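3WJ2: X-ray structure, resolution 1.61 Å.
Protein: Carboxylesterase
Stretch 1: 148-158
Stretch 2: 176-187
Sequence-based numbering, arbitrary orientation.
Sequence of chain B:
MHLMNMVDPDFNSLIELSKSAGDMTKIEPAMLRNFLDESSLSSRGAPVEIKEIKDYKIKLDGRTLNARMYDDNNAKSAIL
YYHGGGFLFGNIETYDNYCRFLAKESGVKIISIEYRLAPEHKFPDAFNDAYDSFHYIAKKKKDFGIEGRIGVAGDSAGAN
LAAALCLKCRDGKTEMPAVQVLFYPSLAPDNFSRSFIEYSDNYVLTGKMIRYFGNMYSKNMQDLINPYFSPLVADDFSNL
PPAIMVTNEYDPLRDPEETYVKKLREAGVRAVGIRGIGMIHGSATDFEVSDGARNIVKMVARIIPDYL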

ATOM      1  N   GLY B 148      -1.360  42.989   5.327  1.00 25.46           N
ATOM      2  CA  GLY B 148      -1.595  42.116   4.173  1.00 24.26           C
ATOM      3  C   GLY B 148      -2.619  41.044   4.509  1.00 22.13           C
ATOM      4  O   GLY B 148      -3.688  41.343   5.104  1.00 23.14           O
ATOM      5  N   ARG B 149      -2.282  39.817   4.120  1.00 17.95           N
ATOM      6  CA  ARG B 149      -3.278  38.709   4.124  1.00 17.64           C
ATOM      7  C   ARG B 149      -3.106  37.844   5.330  1.00 15.93           C
ATOM      8  O   ARG B 149      -2.109  37.971   6.050  1.00 18.57           O
ATOM      9  N   ILE B 150      -4.158  37.083   5.662  1.00 16.18           N
ATOM     10  CA  ILE B 150      -4.167  36.151   6.825  1.00 13.49           C
ATOM     11  C   ILE B 150      -4.523  34.780   6.372  1.00 13.52           C
ATOM     12  O   ILE B 150      -5.599  34.606   5.742  1.00 14.02           O
ATOM     13  N   GLY B 151      -3.640  33.816   6.708  1.00 12.99           N
ATOM     14  CA  GLY B 151      -3.951  32.345   6.484  1.00 12.55           C
ATOM     15  C   GLY B 151      -4.089  31.679   7.840  1.00 11.75           C
ATOM     16  O   GLY B 151      -3.988  32.304   8.882  1.00 11.75           O
ATOM     17  N   VAL B 152      -4.419  30.404   7.748  1.00 10.44           N
ATOM     18  CA  VAL B 152      -4.582  29.602   8.973  1.00 10.05           C
ATOM     19  C   VAL B 152      -3.788  28.341   8.847  1.00 10.44           C
ATOM     20  O   VAL B 152      -3.523  27.871   7.748  1.00 10.95           O
ATOM     21  N   ALA B 153      -3.384  27.801  10.013  1.00  9.49           N
ATOM     22  CA  ALA B 153      -2.502  26.620   9.974  1.00  9.10           C
ATOM     23  C   ALA B 153      -2.631  25.864  11.265  1.00  7.06           C
ATOM     24  O   ALA B 153      -3.086  26.444  12.269  1.00  9.75           O
ATOM     25  N   GLY B 154      -2.212  24.624  11.255  1.00  7.62           N
ATOM     26  CA  GLY B 154      -2.151  23.878  12.580  1.00  7.19           C
ATOM     27  C   GLY B 154      -1.524  22.498  12.356  1.00  6.91           C
ATOM     28  O   GLY B 154      -1.138  22.194  11.242  1.00  9.01           O
ATOM     29  N   ASP B 155      -1.337  21.805  13.452  1.00  8.11           N
ATOM     30  CA  ASP B 155      -0.923  20.397  13.391  1.00  8.73           C
ATOM     31  C   ASP B 155      -1.842  19.562  14.170  1.00  9.16           C
ATOM     32  O   ASP B 155      -2.390  19.929  15.172  1.00 10.11           O
ATOM     33  N   SER B 156      -2.033  18.330  13.656  1.00  9.51           N
ATOM     34  CA  SER B 156      -2.825  17.368  14.329  1.00 10.95           C
ATOM     35  C   SER B 156      -4.232  17.931  14.616  1.00 11.51           C
ATOM     36  O   SER B 156      -4.963  18.425  13.683  1.00 10.50           O
ATOM     37  N   ALA B 157      -4.700  17.874  15.868  1.00 10.69           N
ATOM     38  CA  ALA B 157      -6.057  18.409  16.187  1.00 10.50           C
ATOM     39  C   ALA B 157      -6.184  19.906  15.737  1.00 11.94           C
ATOM     40  O   ALA B 157      -7.242  20.357  15.303  1.00 11.32           O
ATOM     41  N   GLY B 158      -5.105  20.712  15.775  1.00 10.14           N
ATOM     42  CA  GLY B 158      -5.136  22.093  15.425  1.00  8.78           C
ATOM     43  C   GLY B 158      -5.356  22.256  13.898  1.00  9.37           C
ATOM     44  O   GLY B 158      -5.896  23.234  13.431  1.00  9.87           O
ATOM     45  N   MET B 176     -12.626  34.478   3.760  1.00 20.46           N
ATOM     46  CA  MET B 176     -12.049  33.155   3.879  1.00 19.19           C
ATOM     47  C   MET B 176     -10.519  33.415   4.132  1.00 17.07           C
ATOM     48  O   MET B 176      -9.913  34.377   3.642  1.00 16.38           O
ATOM     49  N   PRO B 177      -9.857  32.523   4.917  1.00 13.96           N
ATOM     50  CA  PRO B 177      -8.384  32.620   4.984  1.00 12.87           C
ATOM     51  C   PRO B 177      -7.676  32.495   3.638  1.00 12.92           C
ATOM     52  O   PRO B 177      -8.241  31.876   2.700  1.00 12.93           O
ATOM     53  N   ALA B 178      -6.449  33.060   3.534  1.00 13.10           N
ATOM     54  CA  ALA B 178      -5.719  33.086   2.295  1.00 12.71           C
ATOM     55  C   ALA B 178      -5.154  31.699   1.914  1.00 13.26           C
ATOM     56  O   ALA B 178      -4.936  31.445   0.759  1.00 13.22           O
ATOM     57  N   VAL B 179      -4.895  30.879   2.951  1.00 12.54           N
ATOM     58  CA  VAL B 179      -4.285  29.563   2.752  1.00 11.22           C
ATOM     59  C   VAL B 179      -4.623  28.755   4.004  1.00  9.83           C
ATOM     60  O   VAL B 179      -4.882  29.389   5.036  1.00 10.78           O
ATOM     61  N   GLN B 180      -4.683  27.435   3.837  1.00  9.69           N
ATOM     62  CA  GLN B 180      -4.809  26.515   4.961  1.00  9.92           C
ATOM     63  C   GLN B 180      -3.620  25.633   4.929  1.00 10.54           C
ATOM     64  O   GLN B 180      -3.414  24.922   3.973  1.00 10.87           O
ATOM     65  N   VAL B 181      -2.828  25.673   6.004  1.00 10.13           N
ATOM     66  CA  VAL B 181      -1.533  24.905   6.003  1.00  9.13           C
ATOM     67  C   VAL B 181      -1.775  23.791   7.061  1.00 10.11           C
ATOM     68  O   VAL B 181      -1.981  24.048   8.293  1.00 10.07           O
ATOM     69  N   LEU B 182      -1.874  22.548   6.555  1.00  7.83           N
ATOM     70  CA  LEU B 182      -2.401  21.483   7.420  1.00  8.11           C
ATOM     71  C   LEU B 182      -1.321  20.450   7.633  1.00  8.21           C
ATOM     72  O   LEU B 182      -1.051  19.609   6.798  1.00  9.59           O
ATOM     73  N   PHE B 183      -0.744  20.445   8.867  1.00  8.43           N
ATOM     74  CA  PHE B 183       0.176  19.352   9.156  1.00  9.04           C
ATOM     75  C   PHE B 183      -0.585  18.245   9.823  1.00  8.29           C
ATOM     76  O   PHE B 183      -1.088  18.328  10.976  1.00  8.53           O
ATOM     77  N   TYR B 184      -0.693  17.134   9.054  1.00  9.82           N
ATOM     78  CA  TYR B 184      -1.322  15.894   9.544  1.00  9.33           C
ATOM     79  C   TYR B 184      -2.559  16.096  10.462  1.00  8.70           C
ATOM     80  O   TYR B 184      -2.630  15.620  11.633  1.00  9.23           O
ATOM     81  N   PRO B 185      -3.671  16.684   9.899  1.00  8.68           N
ATOM     82  CA  PRO B 185      -4.864  16.876  10.722  1.00  8.99           C
ATOM     83  C   PRO B 185      -5.613  15.524  11.025  1.00 12.32           C
ATOM     84  O   PRO B 185      -5.501  14.561  10.221  1.00 10.95           O
ATOM     85  N   SER B 186      -6.368  15.494  12.110  1.00 11.72           N
ATOM     86  CA  SER B 186      -7.402  14.459  12.315  1.00 14.45           C
ATOM     87  C   SER B 186      -8.569  14.966  11.394  1.00 17.45           C
ATOM     88  O   SER B 186      -8.809  16.194  11.266  1.00 20.38           O
ATOM     89  N   LEU B 187      -9.189  14.137  10.599  1.00 14.07           N
ATOM     90  CA  LEU B 187     -10.231  14.671   9.754  1.00 15.99           C
ATOM     91  C   LEU B 187     -11.532  13.828   9.725  1.00 18.80           C
ATOM     92  O   LEU B 187     -12.555  14.235   9.106  1.00 20.03           O
TER

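Strands 150-155 and 180-183 run parallel. Their side chains alternate between the two faces of the sheet, and paired residues share a face. Val 152 and Gln 180 share one face. Val 152 is in rotamer m, and its CG1 lies 3.9 Å from CG of Pro 177, while its CG2 lies 4.2 Å from CB of Gln 180. Gln 180 takes chi1 p and chi2 t, and with these angles its end leads away from stretch 1; NE2 is hydrogen-bonded elsewhere in the structure.

Ala 153, Val 181, Asp 155 and Phe 183 occupy the other face. CB of Ala 153 is 3.6 Å from CB of Val 181, which is in rotamer t. CB of Asp 155 is 3.8 Å from CB of Phe 183. With chi1 m, the Phe 183 ring leads away from stretch 1.

Asp 155 and Tyr 184 both adopt chi1 p, and their polar ends lie close enough for one water to join them. This water donates a hydrogen bond to OD2 of Asp 155 (2.8 Å) and is hydrogen-bonded to OH of Tyr 184 (2.6 Å), bridging the stretches. The Tyr 184 ring comes nearer: its CE1 is 4.1 Å from CB of Asp 155, and its CD1 is 4.1 Å from CB of Ser 156.

Gly 151 lacks a side chain; a CB there would clash with CG1 of Val 179 at 2.5 Å. Near the start, CB of Arg 149 sits 4.0 Å from CB of Ala 178.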

ATOM      1  CB  ARG B 149      -3.160  37.816   2.876  1.00 17.01           C
ATOM      2  CG  ARG B 149      -3.415  38.576   1.532  1.00 18.53           C
ATOM      3  CD  ARG B 149      -3.522  37.684   0.238  1.00 22.95           C
ATOM      4  NE  ARG B 149      -3.953  38.440  -0.957  1.00 30.66           N
ATOM      5  CZ  ARG B 149      -3.128  38.957  -1.880  1.00 33.04           C
ATOM      6  NH1 ARG B 149      -1.811  38.841  -1.748  1.00 30.92           N
ATOM      7  NH2 ARG B 149      -3.608  39.621  -2.956  1.00 33.32           N
ATOM      8  CB  ILE B 150      -5.173  36.670   7.842  1.00 14.75           C
ATOM      9  CG1 ILE B 150      -4.776  38.120   8.278  1.00 16.63           C
ATOM     10  CG2 ILE B 150      -5.197  35.748   9.088  1.00 15.96           C
ATOM     11  CD1 ILE B 150      -5.829  38.728   9.196  1.00 20.23           C
ATOM     12  CB  VAL B 152      -6.042  29.272   9.309  1.00  9.22           C
ATOM     13  CG1 VAL B 152      -6.819  30.585   9.627  1.00 11.40           C
ATOM     14  CG2 VAL B 152      -6.770  28.503   8.145  1.00 10.14           C
ATOM     15  CB  ALA B 153      -1.079  27.114   9.793  1.00 11.37           C
ATOM     16  CB  ASP B 155       0.522  20.268  13.928  1.00  9.08           C
ATOM     17  CG  ASP B 155       0.682  20.697  15.368  1.00 11.38           C
ATOM     18  OD1 ASP B 155       0.556  21.913  15.663  1.00 12.10           O
ATOM     19  OD2 ASP B 155       0.839  19.845  16.287  1.00 12.72           O
ATOM     20  CB  SER B 156      -2.083  16.817  15.565  1.00 13.20           C
ATOM     21  OG  SER B 156      -2.785  15.605  15.982  1.00 18.40           O
ATOM     22  CB  ALA B 157      -6.235  18.342  17.779  1.00 12.10           C
ATOM     23  CB  MET B 176     -12.371  32.357   2.523  1.00 23.54           C
ATOM     24  CG  MET B 176     -13.962  31.596   2.395  1.00 17.33           C
ATOM     25  SD  MET B 176     -13.177  30.192   1.556  1.00 37.32           S
ATOM     26  CE  MET B 176     -12.533  29.665   3.146  1.00 20.24           C
ATOM     27  CB  PRO B 177      -8.014  31.410   5.851  1.00 12.99           C
ATOM     28  CG  PRO B 177      -9.266  31.097   6.646  1.00 12.32           C
ATOM     29  CD  PRO B 177     -10.373  31.343   5.651  1.00 14.67           C
ATOM     30  CB  ALA B 178      -4.580  34.102   2.403  1.00 13.81           C
ATOM     31  CB  VAL B 179      -2.802  29.682   2.485  1.00 11.67           C
ATOM     32  CG1 VAL B 179      -2.005  30.342   3.704  1.00 12.09           C
ATOM     33  CG2 VAL B 179      -2.260  28.211   2.184  1.00 10.99           C
ATOM     34  CB  GLN B 180      -6.187  25.773   4.946  1.00 10.21           C
ATOM     35  CG  GLN B 180      -6.448  25.011   3.611  1.00 11.65           C
ATOM     36  CD  GLN B 180      -7.768  24.302   3.622  1.00 14.29           C
ATOM     37  OE1 GLN B 180      -8.118  23.692   4.598  1.00 11.96           O
ATOM     38  NE2 GLN B 180      -8.523  24.379   2.464  1.00 13.06           N
ATOM     39  CB  VAL B 181      -0.437  25.778   6.493  1.00  9.37           C
ATOM     40  CG1 VAL B 181       0.839  24.883   6.461  1.00  9.89           C
ATOM     41  CG2 VAL B 181      -0.241  26.951   5.554  1.00 11.87           C
ATOM     42  CB  LEU B 182      -3.628  20.739   6.692  1.00 10.04           C
ATOM     43  CG  LEU B 182      -4.707  21.764   6.270  1.00  9.87           C
ATOM     44  CD1 LEU B 182      -5.793  20.997   5.385  1.00 11.44           C
ATOM     45  CD2 LEU B 182      -5.389  22.523   7.424  1.00 11.96           C
ATOM     46  CB  PHE B 183       1.261  19.888  10.233  1.00  8.11           C
ATOM     47  CG  PHE B 183       2.308  20.773   9.644  1.00  8.85           C
ATOM     48  CD1 PHE B 183       3.479  20.231   9.117  1.00  9.39           C
ATOM     49  CD2 PHE B 183       2.162  22.187   9.729  1.00 10.50           C
ATOM     50  CE1 PHE B 183       4.434  21.085   8.507  1.00 11.04           C
ATOM     51  CE2 PHE B 183       3.161  23.055   9.157  1.00 14.43           C
ATOM     52  CZ  PHE B 183       4.305  22.480   8.595  1.00 13.63           C
ATOM     53  CB  TYR B 184      -0.253  14.929  10.165  1.00  9.14           C
ATOM     54  CG  TYR B 184       0.729  15.595  11.109  1.00  8.34           C
ATOM     55  CD1 TYR B 184       0.393  15.693  12.440  1.00 10.45           C
ATOM     56  CD2 TYR B 184       1.916  16.110  10.576  1.00  8.52           C
ATOM     57  CE1 TYR B 184       1.383  16.288  13.322  1.00 10.70           C
ATOM     58  CE2 TYR B 184       2.897  16.671  11.390  1.00 12.38           C
ATOM     59  CZ  TYR B 184       2.570  16.747  12.716  1.00 11.19           C
ATOM     60  OH  TYR B 184       3.519  17.382  13.594  1.00 12.02           O
ATOM     61  CB  PRO B 185      -5.823  17.626   9.764  1.00  8.72           C
ATOM     62  CG  PRO B 185      -5.252  17.393   8.348  1.00  9.04           C
ATOM     63  CD  PRO B 185      -3.702  17.260   8.557  1.00  9.32           C
ATOM     64  CB  SER B 186      -7.751  14.236  13.783  1.00 18.76           C
ATOM     65  OG  SER B 186      -8.002  15.553  14.343  1.00 20.16           O
ATOM     66  CB  LEU B 187      -9.761  14.696   8.319  1.00 15.45           C
ATOM     67  CG  LEU B 187      -8.640  15.747   8.007  1.00 12.90           C
ATOM     68  CD1 LEU B 187      -7.992  15.344   6.621  1.00 12.96           C
ATOM     69  CD2 LEU B 187      -9.154  17.140   8.033  1.00 16.31           C
TER
HETATM   70  O   HOH W   1       2.702  17.827  16.068  1.00 12.97           O